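Local coordinates for UPF0255 protein frsA (Vibrio vulnificus, PDB 4I4C) that probably hydrolyses carboxylic esters, as a member of the FrsA family of the alpha/beta-hydrolase clan, at residues A[51-55]-A[67-71]; A[76-80]-A[93-97]. Residues are numbered along the deposited sequence.

Contact 1: A[51-55]-A[67-71]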
loop_
_atom_site.group_PDB
_atom_site.type_symbol
_atom_site.label_atom_id
_atom_site.label_comp_id
_atom_site.label_asym_id
_atom_site.label_seq_id
_atom_site.Cartn_x
_atom_site.Cartn_y
_atom_site.Cartn_z
ATOM N N ASN A 51 -8.333 -0.725 -10.911
ATOM C CA ASN A 51 -7.390 0.240 -11.441
ATOM C C ASN A 51 -6.070 -0.486 -11.660
ATOM O O ASN A 51 -5.458 -0.979 -10.719
ATOM C CB ASN A 51 -7.211 1.439 -10.506
ATOM C CG ASN A 51 -6.270 2.493 -11.080
ATOM O OD1 ASN A 51 -5.227 2.776 -10.505
ATOM N ND2 ASN A 51 -6.630 3.060 -12.234
ATOM N N LEU A 52 -5.675 -0.588 -12.923
ATOM C CA LEU A 52 -4.425 -1.228 -13.320
ATOM C C LEU A 52 -3.224 -0.369 -12.946
ATOM O O LEU A 52 -3.160 0.813 -13.293
ATOM C CB LEU A 52 -4.422 -1.442 -14.831
ATOM C CG LEU A 52 -4.514 -2.873 -15.314
ATOM C CD1 LEU A 52 -5.637 -3.581 -14.597
ATOM C CD2 LEU A 52 -4.696 -2.881 -16.826
ATOM N N ARG A 53 -2.279 -0.979 -12.243
ATOM C CA ARG A 53 -1.063 -0.306 -11.798
ATOM C C ARG A 53 0.180 -0.911 -12.477
ATOM O O ARG A 53 1.154 -1.253 -11.796
ATOM C CB ARG A 53 -0.920 -0.482 -10.290
ATOM C CG ARG A 53 -2.186 -0.182 -9.492
ATOM C CD ARG A 53 -2.109 1.165 -8.819
ATOM N NE ARG A 53 -3.426 1.629 -8.377
ATOM C CZ ARG A 53 -3.884 1.539 -7.131
ATOM N NH1 ARG A 53 -3.134 0.998 -6.179
ATOM N NH2 ARG A 53 -5.097 1.993 -6.835
ATOM N N ARG A 54 0.134 -1.066 -13.801
ATOM C CA ARG A 54 1.235 -1.676 -14.562
ATOM C C ARG A 54 2.629 -1.180 -14.173
ATOM O O ARG A 54 3.500 -1.981 -13.833
ATOM C CB ARG A 54 1.059 -1.448 -16.064
ATOM C CG ARG A 54 0.100 -2.363 -16.775
ATOM C CD ARG A 54 0.189 -2.047 -18.261
ATOM N NE ARG A 54 -0.407 -3.069 -19.113
ATOM C CZ ARG A 54 -1.657 -3.025 -19.566
ATOM N NH1 ARG A 54 -2.451 -2.017 -19.238
ATOM N NH2 ARG A 54 -2.117 -3.992 -20.351
ATOM N N LEU A 55 2.837 0.136 -14.247
ATOM C CA LEU A 55 4.128 0.736 -13.904
ATOM C C LEU A 55 4.498 0.586 -12.419
ATOM O O LEU A 55 5.665 0.384 -12.089
ATOM C CB LEU A 55 4.170 2.211 -14.339
ATOM C CG LEU A 55 4.079 2.362 -15.862
ATOM C CD1 LEU A 55 4.168 3.804 -16.332
ATOM C CD2 LEU A 55 5.169 1.568 -16.495
ATOM N N GLN A 67 4.030 -9.876 -16.883
ATOM C CA GLN A 67 2.822 -9.128 -16.552
ATOM C C GLN A 67 1.892 -8.990 -17.762
ATOM O O GLN A 67 0.673 -9.156 -17.646
ATOM C CB GLN A 67 3.190 -7.742 -16.002
ATOM C CG GLN A 67 2.032 -6.788 -15.929
ATOM C CD GLN A 67 2.319 -5.582 -15.051
ATOM O OE1 GLN A 67 1.839 -5.506 -13.922
ATOM N NE2 GLN A 67 3.093 -4.631 -15.568
ATOM N N GLU A 68 2.463 -8.687 -18.924
ATOM C CA GLU A 68 1.644 -8.591 -20.129
ATOM C C GLU A 68 1.067 -9.957 -20.491
ATOM O O GLU A 68 -0.081 -10.040 -20.922
ATOM C CB GLU A 68 2.402 -7.997 -21.320
ATOM C CG GLU A 68 2.717 -6.496 -21.208
ATOM C CD GLU A 68 1.546 -5.678 -20.668
ATOM O OE1 GLU A 68 0.373 -5.963 -21.014
ATOM O OE2 GLU A 68 1.802 -4.737 -19.893
ATOM N N GLN A 69 1.851 -11.020 -20.316
ATOM C CA GLN A 69 1.342 -12.376 -20.593
ATOM C C GLN A 69 0.152 -12.682 -19.664
ATOM O O GLN A 69 -0.864 -13.245 -20.096
ATOM C CB GLN A 69 2.445 -13.432 -20.454
ATOM C CG GLN A 69 3.585 -13.286 -21.485
ATOM C CD GLN A 69 4.698 -14.311 -21.316
ATOM O OE1 GLN A 69 4.690 -15.111 -20.382
ATOM N NE2 GLN A 69 5.666 -14.287 -22.232
ATOM N N VAL A 70 0.277 -12.284 -18.399
ATOM C CA VAL A 70 -0.786 -12.483 -17.415
ATOM C C VAL A 70 -2.019 -11.681 -17.788
ATOM O O VAL A 70 -3.127 -12.219 -17.842
ATOM C CB VAL A 70 -0.326 -12.097 -15.982
ATOM C CG1 VAL A 70 -1.508 -12.087 -15.029
ATOM C CG2 VAL A 70 0.743 -13.068 -15.494
ATOM N N LEU A 71 -1.820 -10.400 -18.077
ATOM C CA LEU A 71 -2.932 -9.521 -18.424
ATOM C C LEU A 71 -3.605 -9.937 -19.733
ATOM O O LEU A 71 -4.826 -9.815 -19.879
ATOM C CB LEU A 71 -2.476 -8.062 -18.484
ATOM C CG LEU A 71 -2.075 -7.454 -17.131
ATOM C CD1 LEU A 71 -1.523 -6.029 -17.309
ATOM C CD2 LEU A 71 -3.244 -7.435 -16.163
#
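Two consecutive helices, 54-60 and 64-75, meet here through polar side chains backed by a leucine. R54, in the first turn of helix 54-60, sends its long side chain across to E68. R54 NE donates to E68 OE2 at 2.9 Å and R54 NH2 donates to E68 OE1 at 3.2 Å, so both carboxylate oxygens are engaged in a bidentate salt bridge lying near the guanidinium plane. One face of that guanidinium rests on L71, whose CD1 is 3.6 Å from R54 NE; arginine suits the place because it can pair along its edge while packing its flat face on a methyl group. L52 adds a looser apolar touch, its CD2 4.5 Å from L71 CD1.

One turn of helix from L71, the buried Q67 donates from NE2 to the backbone O of R54 at 3.2 Å in a nearly straight bond. Its side chain touches W57, V58 and W102, where an amide offers a donor without bringing in a net charge. R53, at the N-cap position, turns the other way: its NE donates to N51 OD1 at 3.0 Å, and its NH2 forms a salt bridge with D203. The two neighbouring arginines thus have separate acidic partners, and the chemistry implies a directional, charge-balanced join between the helices, backed by L71 packing under the R54 guanidinium.

Contact 2: A[76-80]-A[93-97]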
loop_
_atom_site.group_PDB
_atom_site.type_symbol
_atom_site.label_atom_id
_atom_site.label_comp_id
_atom_site.label_asym_id
_atom_site.label_seq_id
_atom_site.Cartn_x
_atom_site.Cartn_y
_atom_site.Cartn_z
ATOM N N SER A 76 -8.016 -11.780 -22.764
ATOM C CA SER A 76 -8.352 -12.640 -23.916
ATOM C C SER A 76 -9.379 -13.696 -23.606
ATOM O O SER A 76 -9.828 -14.393 -24.505
ATOM C CB SER A 76 -7.117 -13.400 -24.430
ATOM O OG SER A 76 -6.278 -12.549 -25.171
ATOM N N SER A 77 -9.706 -13.865 -22.336
ATOM C CA SER A 77 -10.531 -14.988 -21.935
ATOM C C SER A 77 -11.926 -14.968 -22.563
ATOM O O SER A 77 -12.528 -13.901 -22.753
ATOM C CB SER A 77 -10.628 -15.080 -20.424
ATOM O OG SER A 77 -11.432 -16.179 -20.039
ATOM N N LYS A 78 -12.413 -16.167 -22.895
ATOM C CA LYS A 78 -13.755 -16.355 -23.450
ATOM C C LYS A 78 -14.740 -16.685 -22.341
ATOM O O LYS A 78 -15.949 -16.721 -22.561
ATOM C CB LYS A 78 -13.765 -17.490 -24.477
ATOM C CG LYS A 78 -12.803 -17.306 -25.634
ATOM C CD LYS A 78 -13.210 -16.145 -26.518
ATOM C CE LYS A 78 -12.661 -16.311 -27.926
ATOM N NZ LYS A 78 -13.270 -17.490 -28.627
ATOM N N HIS A 79 -14.219 -16.929 -21.146
ATOM C CA HIS A 79 -15.071 -17.232 -20.006
ATOM C C HIS A 79 -15.977 -16.080 -19.578
ATOM O O HIS A 79 -15.668 -14.903 -19.794
ATOM C CB HIS A 79 -14.243 -17.757 -18.841
ATOM C CG HIS A 79 -13.788 -19.167 -19.035
ATOM N ND1 HIS A 79 -12.502 -19.585 -18.764
ATOM C CD2 HIS A 79 -14.447 -20.256 -19.496
ATOM C CE1 HIS A 79 -12.395 -20.875 -19.033
ATOM N NE2 HIS A 79 -13.562 -21.306 -19.480
ATOM N N SER A 80 -17.102 -16.440 -18.968
ATOM C CA SER A 80 -18.120 -15.468 -18.600
ATOM C C SER A 80 -17.615 -14.491 -17.559
ATOM O O SER A 80 -16.948 -14.877 -16.588
ATOM C CB SER A 80 -19.392 -16.161 -18.091
ATOM O OG SER A 80 -20.142 -16.701 -19.166
ATOM N N TYR A 93 -12.569 -19.569 -10.176
ATOM C CA TYR A 93 -11.128 -19.798 -10.130
ATOM C C TYR A 93 -10.675 -20.700 -11.266
ATOM O O TYR A 93 -10.570 -21.912 -11.095
ATOM C CB TYR A 93 -10.715 -20.398 -8.775
ATOM C CG TYR A 93 -9.211 -20.495 -8.572
ATOM C CD1 TYR A 93 -8.560 -21.715 -8.611
ATOM C CD2 TYR A 93 -8.445 -19.355 -8.346
ATOM C CE1 TYR A 93 -7.194 -21.800 -8.431
ATOM C CE2 TYR A 93 -7.084 -19.432 -8.162
ATOM C CZ TYR A 93 -6.463 -20.654 -8.204
ATOM O OH TYR A 93 -5.103 -20.729 -8.025
ATOM N N HIS A 94 -10.403 -20.100 -12.420
ATOM C CA HIS A 94 -9.942 -20.844 -13.597
ATOM C C HIS A 94 -9.443 -19.858 -14.639
ATOM O O HIS A 94 -9.436 -18.651 -14.384
ATOM C CB HIS A 94 -11.057 -21.712 -14.186
ATOM C CG HIS A 94 -12.298 -20.956 -14.549
ATOM N ND1 HIS A 94 -12.628 -20.644 -15.850
ATOM C CD2 HIS A 94 -13.302 -20.473 -13.782
ATOM C CE1 HIS A 94 -13.775 -19.990 -15.868
ATOM N NE2 HIS A 94 -14.206 -19.873 -14.626
ATOM N N SER A 95 -9.025 -20.371 -15.794
ATOM C CA SER A 95 -8.412 -19.548 -16.838
ATOM C C SER A 95 -9.162 -18.228 -17.090
ATOM O O SER A 95 -10.390 -18.198 -17.200
ATOM C CB SER A 95 -8.276 -20.341 -18.133
ATOM O OG SER A 95 -9.472 -20.292 -18.887
ATOM N N GLY A 96 -8.423 -17.128 -17.145
ATOM C CA GLY A 96 -9.053 -15.835 -17.359
ATOM C C GLY A 96 -9.362 -15.063 -16.086
ATOM O O GLY A 96 -9.468 -13.845 -16.114
ATOM N N ASN A 97 -9.515 -15.765 -14.968
ATOM C CA ASN A 97 -9.798 -15.100 -13.692
ATOM C C ASN A 97 -8.551 -14.363 -13.200
ATOM O O ASN A 97 -7.443 -14.875 -13.317
ATOM C CB ASN A 97 -10.301 -16.114 -12.651
ATOM C CG ASN A 97 -10.372 -15.537 -11.223
ATOM O OD1 ASN A 97 -9.401 -15.592 -10.470
ATOM N ND2 ASN A 97 -11.535 -15.031 -10.846
HETATM O O HOH W 1 -9.674 -18.196 -20.422
HETATM O O HOH W 2 -16.420 -17.709 -15.773
#
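Neither segment is regular helix or strand, and their backbones come closest at S77 and G96, whose CA atoms are 4.9 Å apart. Residues H94 to N97 form a type II beta turn, closed by N97 N donating to H94 O at 2.9 Å. G96 fits this turn because at its backbone angles a CB would run into the carbonyl O of S95, and would also collide with S77 OG; instead S77 CB packs 3.5 Å from G96 CA.

On the facing segment, S77 OG accepts from H79 N at 3.1 Å, making an ST turn. The imidazole of H79 then reaches the turn, its ND1 donating to S95 O at 3.0 Å. H94 directs its ring edge at the face of H79 in a T-shaped pair, with centroids 4.2 Å apart and planes at 76°, while its own NE2 bonds to M91 O. A water joins the small hydroxyls, 2.7 Å from S77 OG and 2.6 Å from S95 OG.

N97 caps helix 98-114, its OD1 accepting from Y100 N. The arrangement is a surface contact within the long connection between helices 64-75 and 98-114, in which an ST turn packs against a glycine-containing type II turn leading into a helix N-cap.

How the contacts relate
The contacts follow one another along the chain, with helix 64-75 joining them: contact 1 uses its middle, and contact 2 opens in the connection that follows it. Their centres are about 16 Å apart and their nearest atoms about 5 Å apart, without touching. The centre of contact 1 lies about 17 Å from the centre of the chain, that of contact 2 about 27 Å. Helix 98-114, which starts right after 93-97, links them again by placing W98 and W102 against L71 and Q67. No residue of either contact lines a ligand pocket, but Q56, W59 and Q60 of the polyether pocket follow 51-55 on helix 54-60.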